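Local coordinates for putative TOXIN related protein (Parabacteroides distasonis ATCC 8503, PDB 3K0Y) that is of unknown function, a putative toxin-related, NigD-like protein that joins an N-terminal OB domain to a C-terminal beta sandwich, at residues Asp10-Val15 with Phe58-Asp63; Val18-Asn23 with Pro48-Arg53; Ala96-Tyr101 with Glu151-Ala156; Gly129-His134 with Asp158-Thr163; Gly181-Leu186 with Lys200-Ser205. One frame throughout, in Å; residues are numbered along the deposited sequence.

Contact 1 (Asp10-Val15 with Phe58-Asp63)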
# COMPACT_ATOMS: atom_id res chain seq x y z
N ASP A 10 23.59 -9.10 4.52
CA ASP A 10 24.19 -7.84 4.99
C ASP A 10 23.26 -6.69 4.61
O ASP A 10 22.69 -6.02 5.47
CB ASP A 10 25.59 -7.64 4.37
CG ASP A 10 26.41 -6.61 5.12
OD1 ASP A 10 26.39 -6.64 6.37
OD2 ASP A 10 27.09 -5.78 4.47
N ILE A 11 23.09 -6.52 3.30
CA ILE A 11 22.18 -5.52 2.74
C ILE A 11 20.79 -6.13 2.60
O ILE A 11 20.64 -7.18 2.00
CB ILE A 11 22.68 -5.06 1.37
CG1 ILE A 11 23.81 -4.03 1.54
CG2 ILE A 11 21.57 -4.46 0.55
CD1 ILE A 11 24.86 -4.44 2.55
N TRP A 12 19.78 -5.44 3.14
CA TRP A 12 18.38 -5.84 3.00
C TRP A 12 17.58 -4.74 2.27
O TRP A 12 17.84 -3.55 2.43
CB TRP A 12 17.77 -6.06 4.38
CG TRP A 12 18.42 -7.15 5.18
CD1 TRP A 12 19.19 -6.99 6.29
CD2 TRP A 12 18.36 -8.56 4.93
NE1 TRP A 12 19.61 -8.20 6.75
CE2 TRP A 12 19.13 -9.19 5.93
CE3 TRP A 12 17.75 -9.35 3.95
CZ2 TRP A 12 19.30 -10.58 5.99
CZ3 TRP A 12 17.91 -10.74 4.01
CH2 TRP A 12 18.68 -11.33 5.02
N ILE A 13 16.61 -5.15 1.47
CA ILE A 13 15.67 -4.22 0.88
C ILE A 13 14.29 -4.67 1.27
O ILE A 13 13.96 -5.83 1.12
CB ILE A 13 15.81 -4.11 -0.63
CG1 ILE A 13 17.30 -3.92 -1.00
CG2 ILE A 13 15.01 -2.88 -1.13
CD1 ILE A 13 17.58 -3.48 -2.45
N ALA A 14 13.50 -3.76 1.84
CA ALA A 14 12.15 -4.08 2.31
C ALA A 14 11.23 -2.85 2.35
O ALA A 14 11.70 -1.70 2.43
CB ALA A 14 12.23 -4.75 3.69
N VAL A 15 9.91 -3.10 2.29
CA VAL A 15 8.91 -2.08 2.51
C VAL A 15 8.75 -1.98 4.04
O VAL A 15 8.68 -3.01 4.72
CB VAL A 15 7.59 -2.39 1.72
CG1 VAL A 15 6.46 -1.36 2.03
CG2 VAL A 15 7.87 -2.45 0.23
N PHE A 58 18.83 -1.11 3.95
CA PHE A 58 19.42 -1.01 5.27
C PHE A 58 20.42 -2.16 5.54
O PHE A 58 20.37 -3.23 4.92
CB PHE A 58 18.33 -0.95 6.36
CG PHE A 58 17.49 -2.19 6.47
CD1 PHE A 58 16.36 -2.36 5.67
CD2 PHE A 58 17.82 -3.21 7.37
CE1 PHE A 58 15.59 -3.51 5.75
CE2 PHE A 58 17.03 -4.37 7.45
CZ PHE A 58 15.91 -4.50 6.64
N THR A 59 21.33 -1.89 6.46
CA THR A 59 22.35 -2.83 6.92
C THR A 59 22.17 -3.00 8.42
O THR A 59 22.13 -2.02 9.16
CB THR A 59 23.74 -2.29 6.63
OG1 THR A 59 23.89 -2.07 5.22
CG2 THR A 59 24.85 -3.25 7.14
N ILE A 60 22.05 -4.25 8.86
CA ILE A 60 21.86 -4.56 10.27
C ILE A 60 23.17 -4.35 11.02
O ILE A 60 24.19 -4.86 10.59
CB ILE A 60 21.43 -6.03 10.45
CG1 ILE A 60 19.99 -6.22 9.94
CG2 ILE A 60 21.63 -6.48 11.91
CD1 ILE A 60 18.90 -6.18 11.02
N LEU A 61 23.14 -3.61 12.13
CA LEU A 61 24.35 -3.30 12.90
C LEU A 61 24.49 -4.14 14.17
O LEU A 61 25.62 -4.39 14.63
CB LEU A 61 24.38 -1.82 13.28
CG LEU A 61 24.38 -0.80 12.13
CD1 LEU A 61 24.50 0.63 12.69
CD2 LEU A 61 25.50 -1.09 11.14
N ALA A 62 23.35 -4.56 14.73
CA ALA A 62 23.35 -5.35 15.95
C ALA A 62 21.93 -5.85 16.23
O ALA A 62 20.97 -5.08 16.15
CB ALA A 62 23.89 -4.53 17.14
N ASP A 63 21.83 -7.14 16.57
CA ASP A 63 20.56 -7.84 16.60
C ASP A 63 20.21 -8.34 18.00
O ASP A 63 19.31 -9.17 18.16
CB ASP A 63 20.58 -9.01 15.61
CG ASP A 63 21.55 -10.11 16.02
OD1 ASP A 63 22.66 -9.78 16.49
OD2 ASP A 63 21.19 -11.31 15.88
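W12 and F58 face each other as a hydrogen-bonded pair between antiparallel strands 11-22 and 52-62 of the NigD-like OB domain, a barrel-type fold, with both side chains on the same side of the sheet. The F58 ring stands with one face against W12, and what sits over that face is the tryptophan methylene: W12 CB lies 3.6 Å from the centroid of the F58 ring, 24° off its normal, a CH-pi contact displaced toward the rim atom CZ. F58 reaches this position with CG between its backbone N and carbonyl carbon (chi1 64°). The five-membered ring of the indole is inclined 34° to the phenyl plane. A14 CB meets the edge of the F58 ring at CE1, and I60 CG1 comes to the edge of the indole near CD1 and NE1. I76 of strand 74-88 also touches F58. On the other side of the sheet, I11 CD1 approaches T59 OG1, whose hydroxyl is hydrogen-bonded to N79. Two backbone bonds fix the central pair: F58 N to W12 O, and W12 N to F58 O at 2.9 Å with a nearly straight N-H...O angle of 171°.

Contact 2 (Val18-Asn23 with Pro48-Arg53)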
# COMPACT_ATOMS: atom_id res chain seq x y z
N VAL A 18 7.26 4.03 8.36
CA VAL A 18 7.98 5.03 9.08
C VAL A 18 7.18 5.43 10.32
O VAL A 18 6.02 5.84 10.22
CB VAL A 18 8.22 6.32 8.21
CG1 VAL A 18 8.89 7.42 9.06
CG2 VAL A 18 9.09 6.04 6.98
N VAL A 19 7.77 5.33 11.49
CA VAL A 19 7.06 5.81 12.68
C VAL A 19 7.81 6.95 13.34
O VAL A 19 8.83 6.70 13.96
CB VAL A 19 6.81 4.67 13.70
CG1 VAL A 19 5.94 5.19 14.83
CG2 VAL A 19 6.13 3.46 13.00
N PRO A 20 7.33 8.19 13.19
CA PRO A 20 7.98 9.36 13.85
C PRO A 20 8.05 9.27 15.37
O PRO A 20 7.32 8.51 15.98
CB PRO A 20 7.07 10.52 13.46
CG PRO A 20 6.45 10.09 12.16
CD PRO A 20 6.21 8.63 12.33
N GLU A 21 8.92 10.09 15.97
CA GLU A 21 8.96 10.27 17.43
C GLU A 21 9.15 11.72 17.89
O GLU A 21 8.48 12.18 18.82
CB GLU A 21 10.07 9.42 18.02
CG GLU A 21 9.81 7.93 17.95
CD GLU A 21 11.00 7.14 18.40
OE1 GLU A 21 12.12 7.52 17.98
OE2 GLU A 21 10.83 6.16 19.17
N GLY A 22 10.08 12.43 17.26
CA GLY A 22 10.31 13.85 17.54
C GLY A 22 11.33 14.43 16.58
O GLY A 22 12.31 13.76 16.21
N ASN A 23 11.12 15.69 16.18
CA ASN A 23 11.90 16.35 15.12
C ASN A 23 12.00 15.46 13.87
O ASN A 23 11.00 15.15 13.24
CB ASN A 23 13.29 16.76 15.64
CG ASN A 23 13.22 17.71 16.83
OD1 ASN A 23 12.40 17.54 17.73
ND2 ASN A 23 14.11 18.70 16.85
N PRO A 48 10.42 12.24 8.59
CA PRO A 48 9.47 11.18 8.80
C PRO A 48 8.08 11.75 8.96
O PRO A 48 7.93 12.86 9.49
CB PRO A 48 9.96 10.50 10.08
CG PRO A 48 10.78 11.56 10.80
CD PRO A 48 11.27 12.50 9.76
N LYS A 49 7.10 11.04 8.42
CA LYS A 49 5.71 11.42 8.48
C LYS A 49 4.89 10.28 9.07
O LYS A 49 5.26 9.12 8.91
CB LYS A 49 5.17 11.75 7.09
CG LYS A 49 5.74 13.00 6.43
CD LYS A 49 5.66 12.84 4.88
CE LYS A 49 6.37 14.01 4.16
NZ LYS A 49 7.03 13.46 2.91
N PRO A 50 3.79 10.60 9.75
CA PRO A 50 2.94 9.52 10.25
C PRO A 50 2.31 8.75 9.10
O PRO A 50 1.97 9.34 8.09
CB PRO A 50 1.85 10.29 11.04
CG PRO A 50 1.73 11.58 10.27
CD PRO A 50 3.17 11.93 9.94
N ASN A 51 2.20 7.44 9.24
CA ASN A 51 1.44 6.62 8.28
C ASN A 51 1.95 6.65 6.82
O ASN A 51 1.19 6.81 5.87
CB ASN A 51 -0.02 7.02 8.39
CG ASN A 51 -0.49 7.04 9.83
OD1 ASN A 51 -0.79 8.10 10.38
ND2 ASN A 51 -0.49 5.88 10.46
N GLN A 52 3.27 6.53 6.68
CA GLN A 52 3.94 6.65 5.39
C GLN A 52 4.76 5.38 5.26
O GLN A 52 5.45 5.01 6.21
CB GLN A 52 4.86 7.87 5.42
CG GLN A 52 5.76 8.03 4.27
CD GLN A 52 5.04 8.34 2.98
OE1 GLN A 52 4.36 9.34 2.89
NE2 GLN A 52 5.23 7.51 1.97
N ARG A 53 4.69 4.72 4.11
CA ARG A 53 5.57 3.57 3.87
C ARG A 53 6.72 4.00 2.98
O ARG A 53 6.62 5.02 2.28
CB ARG A 53 4.81 2.44 3.21
CG ARG A 53 3.59 2.01 3.97
CD ARG A 53 3.43 0.47 3.93
NE ARG A 53 4.18 -0.14 5.02
CZ ARG A 53 4.48 -1.43 5.08
NH1 ARG A 53 4.13 -2.26 4.10
NH2 ARG A 53 5.12 -1.89 6.13
O HOH W 1 3.47 5.76 11.40
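V18 presses its CG1 methyl against the ring of P48, the two side chains crossing at about a right angle. CG1 is anti to the backbone N (chi1 175°), and it lies 3.4 Å from P48 CB, tighter than usual van der Waals contact. The other methyl, CG2, stays beside the backbone N and near the carbonyl oxygen of Q52. P20 follows two residues later with its ring in a C-gamma exo pucker; its CG meets the backbone between K49 and P50, coming 3.5 Å from K49 C, and reaches P48 CB at 4.1 Å. The pairing belongs to the OB domain, where strand 11-22 runs antiparallel to strand 52-62 and the loop entering the latter folds over V18 and P20. V18 N donates to Q52 O at 3.0 Å, nearly straight, while the carbonyl of V18 is linked through a water to N51 N. That water donates to V18 O at 2.8 Å and accepts from N51 N, bridging the strand and the loop where they do not bond directly. Q52 folds back on its own strand: the chain turns at chi2 (68°) to place CD, and the amide is rotated so that NE2 donates in its own plane to a lone pair of R53 O. The guanidinium of R53 is held outside this contact, by a salt bridge to D31 and hydrogen bonds to T17 and N121.

Contact 3 (Ala96-Tyr101 with Glu151-Ala156)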
# COMPACT_ATOMS: atom_id res chain seq x y z
N ALA A 96 -19.93 8.07 -10.84
CA ALA A 96 -18.76 8.83 -11.35
C ALA A 96 -17.39 8.14 -11.03
O ALA A 96 -16.33 8.69 -11.32
CB ALA A 96 -18.80 10.23 -10.77
N ASN A 97 -17.40 6.94 -10.47
CA ASN A 97 -16.15 6.23 -10.17
C ASN A 97 -15.26 6.01 -11.37
O ASN A 97 -14.07 6.26 -11.29
CB ASN A 97 -16.40 4.87 -9.48
CG ASN A 97 -16.67 5.02 -8.00
OD1 ASN A 97 -16.43 6.10 -7.40
ND2 ASN A 97 -17.15 3.95 -7.39
N ASP A 98 -15.80 5.51 -12.46
CA ASP A 98 -15.01 5.26 -13.66
C ASP A 98 -14.37 6.51 -14.16
O ASP A 98 -13.20 6.48 -14.49
CB ASP A 98 -15.84 4.68 -14.78
CG ASP A 98 -16.12 3.21 -14.59
OD1 ASP A 98 -15.48 2.58 -13.72
OD2 ASP A 98 -16.98 2.70 -15.30
N SER A 99 -15.15 7.59 -14.21
CA SER A 99 -14.69 8.87 -14.70
C SER A 99 -13.65 9.54 -13.80
O SER A 99 -12.73 10.15 -14.30
CB SER A 99 -15.87 9.82 -14.89
OG SER A 99 -15.31 11.08 -15.19
N ILE A 100 -13.84 9.49 -12.48
CA ILE A 100 -12.93 10.13 -11.58
C ILE A 100 -11.70 9.21 -11.33
O ILE A 100 -10.55 9.67 -11.42
CB ILE A 100 -13.62 10.47 -10.27
CG1 ILE A 100 -14.56 11.69 -10.45
CG2 ILE A 100 -12.58 10.78 -9.17
CD1 ILE A 100 -15.77 11.69 -9.48
N TYR A 101 -11.95 7.93 -11.06
CA TYR A 101 -10.89 7.05 -10.63
C TYR A 101 -10.20 6.31 -11.74
O TYR A 101 -9.10 5.83 -11.54
CB TYR A 101 -11.36 6.10 -9.53
CG TYR A 101 -11.72 6.84 -8.28
CD1 TYR A 101 -10.78 7.60 -7.62
CD2 TYR A 101 -13.01 6.77 -7.75
CE1 TYR A 101 -11.08 8.25 -6.48
CE2 TYR A 101 -13.32 7.42 -6.56
CZ TYR A 101 -12.36 8.17 -5.94
OH TYR A 101 -12.61 8.85 -4.79
N GLU A 151 -11.73 -2.02 -4.87
CA GLU A 151 -11.29 -1.89 -6.25
C GLU A 151 -10.03 -1.01 -6.29
O GLU A 151 -10.01 0.09 -5.75
CB GLU A 151 -12.35 -1.22 -7.11
CG GLU A 151 -13.60 -1.93 -7.25
CD GLU A 151 -14.66 -1.16 -8.08
OE1 GLU A 151 -14.51 0.04 -8.38
OE2 GLU A 151 -15.65 -1.81 -8.44
N PHE A 152 -9.00 -1.51 -6.94
CA PHE A 152 -7.81 -0.78 -7.18
C PHE A 152 -8.02 -0.07 -8.50
O PHE A 152 -8.26 -0.69 -9.51
CB PHE A 152 -6.59 -1.70 -7.26
CG PHE A 152 -5.33 -1.00 -7.66
CD1 PHE A 152 -4.80 0.00 -6.86
CD2 PHE A 152 -4.69 -1.31 -8.83
CE1 PHE A 152 -3.65 0.67 -7.23
CE2 PHE A 152 -3.52 -0.67 -9.21
CZ PHE A 152 -2.98 0.32 -8.40
N ARG A 153 -7.91 1.24 -8.48
CA ARG A 153 -8.23 2.07 -9.61
C ARG A 153 -7.01 2.87 -10.08
O ARG A 153 -6.16 3.30 -9.27
CB ARG A 153 -9.35 3.00 -9.15
CG ARG A 153 -10.62 2.28 -8.82
CD ARG A 153 -11.37 2.19 -10.07
NE ARG A 153 -12.74 1.78 -9.91
CZ ARG A 153 -13.63 1.92 -10.87
NH1 ARG A 153 -13.29 2.46 -12.02
NH2 ARG A 153 -14.86 1.49 -10.69
N HIS A 154 -6.91 3.02 -11.41
CA HIS A 154 -5.81 3.71 -12.08
C HIS A 154 -6.38 4.58 -13.18
O HIS A 154 -7.11 4.08 -14.07
CB HIS A 154 -4.82 2.68 -12.61
CG HIS A 154 -3.79 3.22 -13.56
ND1 HIS A 154 -3.70 2.77 -14.86
CD2 HIS A 154 -2.74 4.06 -13.39
CE1 HIS A 154 -2.69 3.36 -15.47
NE2 HIS A 154 -2.09 4.16 -14.60
N ASN A 155 -6.08 5.88 -13.08
CA ASN A 155 -6.40 6.83 -14.16
C ASN A 155 -5.12 7.41 -14.74
O ASN A 155 -4.41 8.12 -14.05
CB ASN A 155 -7.22 8.00 -13.61
CG ASN A 155 -8.10 8.64 -14.67
OD1 ASN A 155 -7.77 8.69 -15.83
ND2 ASN A 155 -9.24 9.13 -14.24
N ALA A 156 -4.86 7.11 -16.00
CA ALA A 156 -3.73 7.65 -16.78
C ALA A 156 -4.04 8.98 -17.51
O ALA A 156 -3.14 9.59 -18.12
CB ALA A 156 -3.29 6.61 -17.83
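R153 of strand 149-155 reaches across to the short helix 97-101, and its aliphatic part begins against Y101. R153 CB sits 3.7 Å from Y101 CB and as far from Y101 O; CG continues past the same tyrosine methylene. The chain bends at chi2 (-88°), keeping CD beside Y101 CB, 3.9 Å away. At the head, NE and NH2 grip one oxygen of E151 side-on, with NH2 to E151 OE1 at 2.7 Å, both nitrogens approaching from the same face of the carboxylate. NH1 takes the helix residue: it donates to D98 OD1 at 2.8 Å, on the anti lone pair and within the guanidinium plane, while the NH2 bond to the same oxygen is weak. The carboxylate of D98 is turned 52° against the guanidinium. NH1 also bonds G102 O, and N97 CB lies over one guanidinium face. Further along the strand, N155 ND2 donates to I100 O at 3.2 Å, from well above the carbonyl plane; its other amide atom, OD1, accepts from Y157 N. Helix and strand, their segment axes 7.9 Å apart, are thereby joined within the NigD-like C-terminal beta sandwich. Two carboxylates around one largely buried guanidinium form a salt-bridge network whose neighbouring negative charges should stabilise the cation, and the arginine in turn should ease the repulsion between D98 and E151.

Contact 4 (Gly129-His134 with Asp158-Thr163)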
# COMPACT_ATOMS: atom_id res chain seq x y z
N GLY A 129 3.93 7.84 -20.23
CA GLY A 129 4.39 8.72 -21.31
C GLY A 129 5.16 9.92 -20.85
O GLY A 129 5.72 10.60 -21.66
N GLY A 130 5.18 10.20 -19.54
CA GLY A 130 5.98 11.27 -18.97
C GLY A 130 5.29 12.61 -19.01
O GLY A 130 5.88 13.61 -18.65
N LYS A 131 4.04 12.64 -19.45
CA LYS A 131 3.31 13.89 -19.72
C LYS A 131 2.33 14.26 -18.60
O LYS A 131 2.18 15.43 -18.26
CB LYS A 131 2.58 13.75 -21.06
CG LYS A 131 1.54 14.83 -21.40
CD LYS A 131 0.60 14.35 -22.54
CE LYS A 131 -0.06 15.51 -23.28
NZ LYS A 131 -0.32 16.60 -22.27
N THR A 132 1.65 13.27 -18.04
CA THR A 132 0.62 13.54 -17.02
C THR A 132 0.68 12.50 -15.93
O THR A 132 0.75 11.31 -16.21
CB THR A 132 -0.83 13.49 -17.58
OG1 THR A 132 -0.90 14.20 -18.80
CG2 THR A 132 -1.83 14.11 -16.59
N ALA A 133 0.61 13.00 -14.71
CA ALA A 133 0.59 12.24 -13.49
C ALA A 133 -0.64 11.29 -13.46
O ALA A 133 -1.74 11.69 -13.81
CB ALA A 133 0.54 13.26 -12.30
N HIS A 134 -0.43 10.04 -13.07
CA HIS A 134 -1.51 9.07 -12.95
C HIS A 134 -2.10 9.11 -11.52
O HIS A 134 -1.37 9.31 -10.58
CB HIS A 134 -1.00 7.67 -13.25
CG HIS A 134 -0.46 7.49 -14.64
ND1 HIS A 134 -0.34 6.25 -15.22
CD2 HIS A 134 0.01 8.39 -15.54
CE1 HIS A 134 0.16 6.40 -16.44
NE2 HIS A 134 0.38 7.69 -16.66
N ASP A 158 -4.67 11.61 -20.11
CA ASP A 158 -4.20 11.69 -21.51
C ASP A 158 -2.73 11.33 -21.68
O ASP A 158 -2.15 11.66 -22.68
CB ASP A 158 -4.46 13.10 -22.08
CG ASP A 158 -3.77 14.21 -21.29
OD1 ASP A 158 -3.23 13.97 -20.18
OD2 ASP A 158 -3.77 15.34 -21.76
N ASP A 159 -2.12 10.69 -20.68
CA ASP A 159 -0.72 10.30 -20.76
C ASP A 159 -0.46 9.36 -21.94
O ASP A 159 -1.03 8.30 -22.00
CB ASP A 159 -0.24 9.62 -19.49
CG ASP A 159 1.24 9.71 -19.29
OD1 ASP A 159 1.87 10.72 -19.74
OD2 ASP A 159 1.78 8.79 -18.66
N PRO A 160 0.43 9.75 -22.86
CA PRO A 160 0.79 8.77 -23.87
C PRO A 160 1.34 7.48 -23.24
O PRO A 160 1.83 7.49 -22.12
CB PRO A 160 1.87 9.46 -24.70
CG PRO A 160 1.84 10.88 -24.34
CD PRO A 160 1.23 10.97 -22.97
N GLN A 161 1.23 6.39 -24.00
CA GLN A 161 1.67 5.06 -23.61
C GLN A 161 2.98 4.73 -24.34
O GLN A 161 2.98 3.97 -25.28
CB GLN A 161 0.59 4.09 -24.01
CG GLN A 161 -0.75 4.61 -23.62
CD GLN A 161 -1.84 3.61 -23.75
OE1 GLN A 161 -1.82 2.76 -24.64
NE2 GLN A 161 -2.82 3.72 -22.89
N TYR A 162 4.08 5.34 -23.90
CA TYR A 162 5.38 5.21 -24.58
C TYR A 162 6.20 4.03 -24.04
O TYR A 162 6.84 3.32 -24.83
CB TYR A 162 6.21 6.48 -24.39
CG TYR A 162 5.70 7.77 -25.03
CD1 TYR A 162 4.86 7.76 -26.17
CD2 TYR A 162 6.11 9.00 -24.52
CE1 TYR A 162 4.43 8.99 -26.76
CE2 TYR A 162 5.67 10.20 -25.08
CZ TYR A 162 4.84 10.19 -26.19
OH TYR A 162 4.46 11.42 -26.71
N THR A 163 6.22 3.82 -22.72
CA THR A 163 6.92 2.67 -22.15
C THR A 163 6.20 2.02 -21.00
O THR A 163 5.30 2.60 -20.41
CB THR A 163 8.39 2.99 -21.71
OG1 THR A 163 8.44 4.21 -20.98
CG2 THR A 163 9.32 3.05 -22.90
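Both carboxylate oxygens of D159 are gripped by two donors each from the loop 129-134. OD2 accepts from H134 NE2 at 2.7 Å and from G129 N at 2.8 Å, the two arriving from opposite faces of the carboxylate plane. OD1 takes K131 N at 2.9 Å on its syn side and T132 N at 3.1 Å from above the plane. A chi1 of -156° sets D159 CG anti to the backbone N, beside the carbonyl carbon; from there OD1 and OD2 meet the amides. The histidine ring stands 82° from the carboxylate plane, with the acceptor close to the ring plane. Four donors on one buried carboxylate would be expected to hold it firmly and to stabilise its negative charge. These residues belong to two loops of the C-terminal beta sandwich, one leading from strand 119-128 to strand 135-139 and the other entering strand 163-172, where Y162 and T163 form a classic beta bulge opposite W128. The W128 ring also stacks on that of H134. Next to D159, D158 OD1 accepts from T132 OG1 at 2.7 Å, while K131 NZ stands off at a long salt-bridge distance from D158 OD2. The lysine chain passes at about a right angle across P160, its CD 3.5 Å from P160 CD, tighter than usual contact. G129 lies closely against D159, P160 and Y162, and its carbonyl oxygen is 3.3 Å from Y162 CD2.

Contact 5 (Gly181-Leu186 with Lys200-Ser205)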
# COMPACT_ATOMS: atom_id res chain seq x y z
N GLY A 181 -11.01 -9.83 16.27
CA GLY A 181 -9.68 -10.41 15.98
C GLY A 181 -9.76 -11.70 15.17
O GLY A 181 -8.91 -12.58 15.32
N GLU A 182 -10.80 -11.81 14.33
CA GLU A 182 -10.97 -12.90 13.38
C GLU A 182 -10.38 -12.49 12.01
O GLU A 182 -10.31 -11.31 11.69
CB GLU A 182 -12.46 -13.22 13.17
CG GLU A 182 -13.10 -14.31 14.09
CD GLU A 182 -14.50 -14.78 13.55
OE1 GLU A 182 -14.53 -15.37 12.45
OE2 GLU A 182 -15.55 -14.55 14.22
N THR A 183 -10.06 -13.48 11.19
CA THR A 183 -9.63 -13.26 9.82
C THR A 183 -10.77 -13.38 8.79
O THR A 183 -11.61 -14.27 8.89
CB THR A 183 -8.51 -14.19 9.49
OG1 THR A 183 -7.49 -14.05 10.50
CG2 THR A 183 -7.90 -13.80 8.14
N VAL A 184 -10.80 -12.47 7.82
CA VAL A 184 -11.83 -12.42 6.78
C VAL A 184 -11.16 -12.40 5.45
O VAL A 184 -9.93 -12.19 5.38
CB VAL A 184 -12.74 -11.13 6.86
CG1 VAL A 184 -13.48 -11.05 8.22
CG2 VAL A 184 -11.96 -9.86 6.56
N ASP A 185 -11.96 -12.58 4.41
CA ASP A 185 -11.50 -12.51 3.05
C ASP A 185 -11.60 -11.10 2.52
O ASP A 185 -12.66 -10.47 2.61
CB ASP A 185 -12.32 -13.40 2.14
CG ASP A 185 -12.08 -14.89 2.39
OD1 ASP A 185 -11.11 -15.27 3.11
OD2 ASP A 185 -12.89 -15.64 1.86
N LEU A 186 -10.49 -10.61 1.96
CA LEU A 186 -10.43 -9.30 1.34
C LEU A 186 -10.28 -9.57 -0.13
O LEU A 186 -9.38 -10.29 -0.54
CB LEU A 186 -9.27 -8.51 1.91
CG LEU A 186 -9.14 -7.02 1.59
CD1 LEU A 186 -10.16 -6.21 2.32
CD2 LEU A 186 -7.74 -6.46 1.92
N LYS A 200 -7.56 -12.36 -3.82
CA LYS A 200 -8.18 -12.62 -2.53
C LYS A 200 -7.13 -12.78 -1.49
O LYS A 200 -6.31 -13.69 -1.58
CB LYS A 200 -8.97 -13.90 -2.57
CG LYS A 200 -10.21 -13.86 -3.34
CD LYS A 200 -11.17 -14.99 -2.89
CE LYS A 200 -12.54 -14.85 -3.58
NZ LYS A 200 -13.25 -16.15 -3.59
N LEU A 201 -7.18 -11.95 -0.48
CA LEU A 201 -6.22 -12.01 0.59
C LEU A 201 -6.96 -12.20 1.92
O LEU A 201 -8.14 -11.89 2.05
CB LEU A 201 -5.36 -10.72 0.66
CG LEU A 201 -4.81 -10.10 -0.62
CD1 LEU A 201 -5.88 -9.24 -1.30
CD2 LEU A 201 -3.58 -9.17 -0.37
N LYS A 202 -6.23 -12.67 2.90
CA LYS A 202 -6.74 -12.83 4.26
C LYS A 202 -6.42 -11.54 4.97
O LYS A 202 -5.32 -11.05 4.83
CB LYS A 202 -6.03 -14.00 4.96
CG LYS A 202 -6.31 -15.33 4.37
CD LYS A 202 -7.71 -15.73 4.65
CE LYS A 202 -8.02 -17.17 4.25
NZ LYS A 202 -9.50 -17.39 4.05
N TYR A 203 -7.38 -11.03 5.74
CA TYR A 203 -7.26 -9.77 6.50
C TYR A 203 -7.86 -9.87 7.92
O TYR A 203 -9.03 -10.26 8.11
CB TYR A 203 -7.96 -8.64 5.75
CG TYR A 203 -7.92 -7.34 6.52
CD1 TYR A 203 -6.72 -6.64 6.68
CD2 TYR A 203 -9.06 -6.82 7.10
CE1 TYR A 203 -6.66 -5.46 7.41
CE2 TYR A 203 -9.01 -5.64 7.83
CZ TYR A 203 -7.80 -4.95 7.97
OH TYR A 203 -7.75 -3.79 8.70
N ASN A 204 -7.08 -9.47 8.90
CA ASN A 204 -7.51 -9.43 10.29
C ASN A 204 -7.17 -8.04 10.79
O ASN A 204 -6.05 -7.61 10.59
CB ASN A 204 -6.76 -10.51 11.08
CG ASN A 204 -7.27 -10.66 12.54
OD1 ASN A 204 -7.46 -9.68 13.24
ND2 ASN A 204 -7.45 -11.90 12.98
N SER A 205 -8.12 -7.32 11.40
CA SER A 205 -7.83 -5.97 11.92
C SER A 205 -6.74 -5.96 13.00
O SER A 205 -6.11 -4.95 13.25
CB SER A 205 -9.08 -5.32 12.51
OG SER A 205 -10.06 -5.18 11.53
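V184 and Y203 bond to each other in both directions, V184 N to Y203 O and Y203 N to V184 O, each at 2.8 Å. Two residues on, L186 and L201 repeat the exchange: L186 N donates to L201 O at 2.7 Å, and L201 N returns to L186 O. All four backbone amides and carbonyls of these two pairs are therefore satisfied across the strands. Between them D185 and K202 form the non-hydrogen-bonded pair, and there the side chains supply the polar link. They lie side by side, pointing the same way, and K202 NZ meets the syn lone pair of D185 OD1 at 2.8 Å in a salt bridge on the exposed side of the sheet. The lysine chain bends at chi2 (-71°), which turns CD toward D185 OD1. Beyond the regular pairing, N204 takes over with its side-chain amide: ND2 donates to G181 O at 2.8 Å, from far above the carbonyl plane, and to T183 OG1 at 3.3 Å, both acceptors near the plane of the amide. Its OD1 accepts from D206 N. On the other side, V184 CG2 meets the edge of the Y203 ring, and L186 CB approaches Y203 CB at 4.1 Å; I115 of strand 113-116 touches L186, L201 and Y203. This is the open end of an antiparallel beta hairpin, strands 184-192 and 195-203, at the margin of the four-stranded sheet of the C-terminal beta sandwich.

How the contacts relate
Contacts 1 and 2 both pair strand 11-22 with strand 52-62 in the OB domain, with centres about 19 Å apart; contact 2 is nested within the loop closed by contact 1, and V15 packs on R53 between them. The other three lie in the C-terminal beta sandwich. Contacts 3 and 4 interleave along the chain, have centres about 16 Å apart, and touch where H154 and H134 probably share a hydrogen bond. Contact 5 follows in sequence, about 25 Å from contact 3 between centres, on the same four-stranded sheet. Strand 74-88 of the OB domain pairs with strand 163-172, joining the two domains through a continuous sheet.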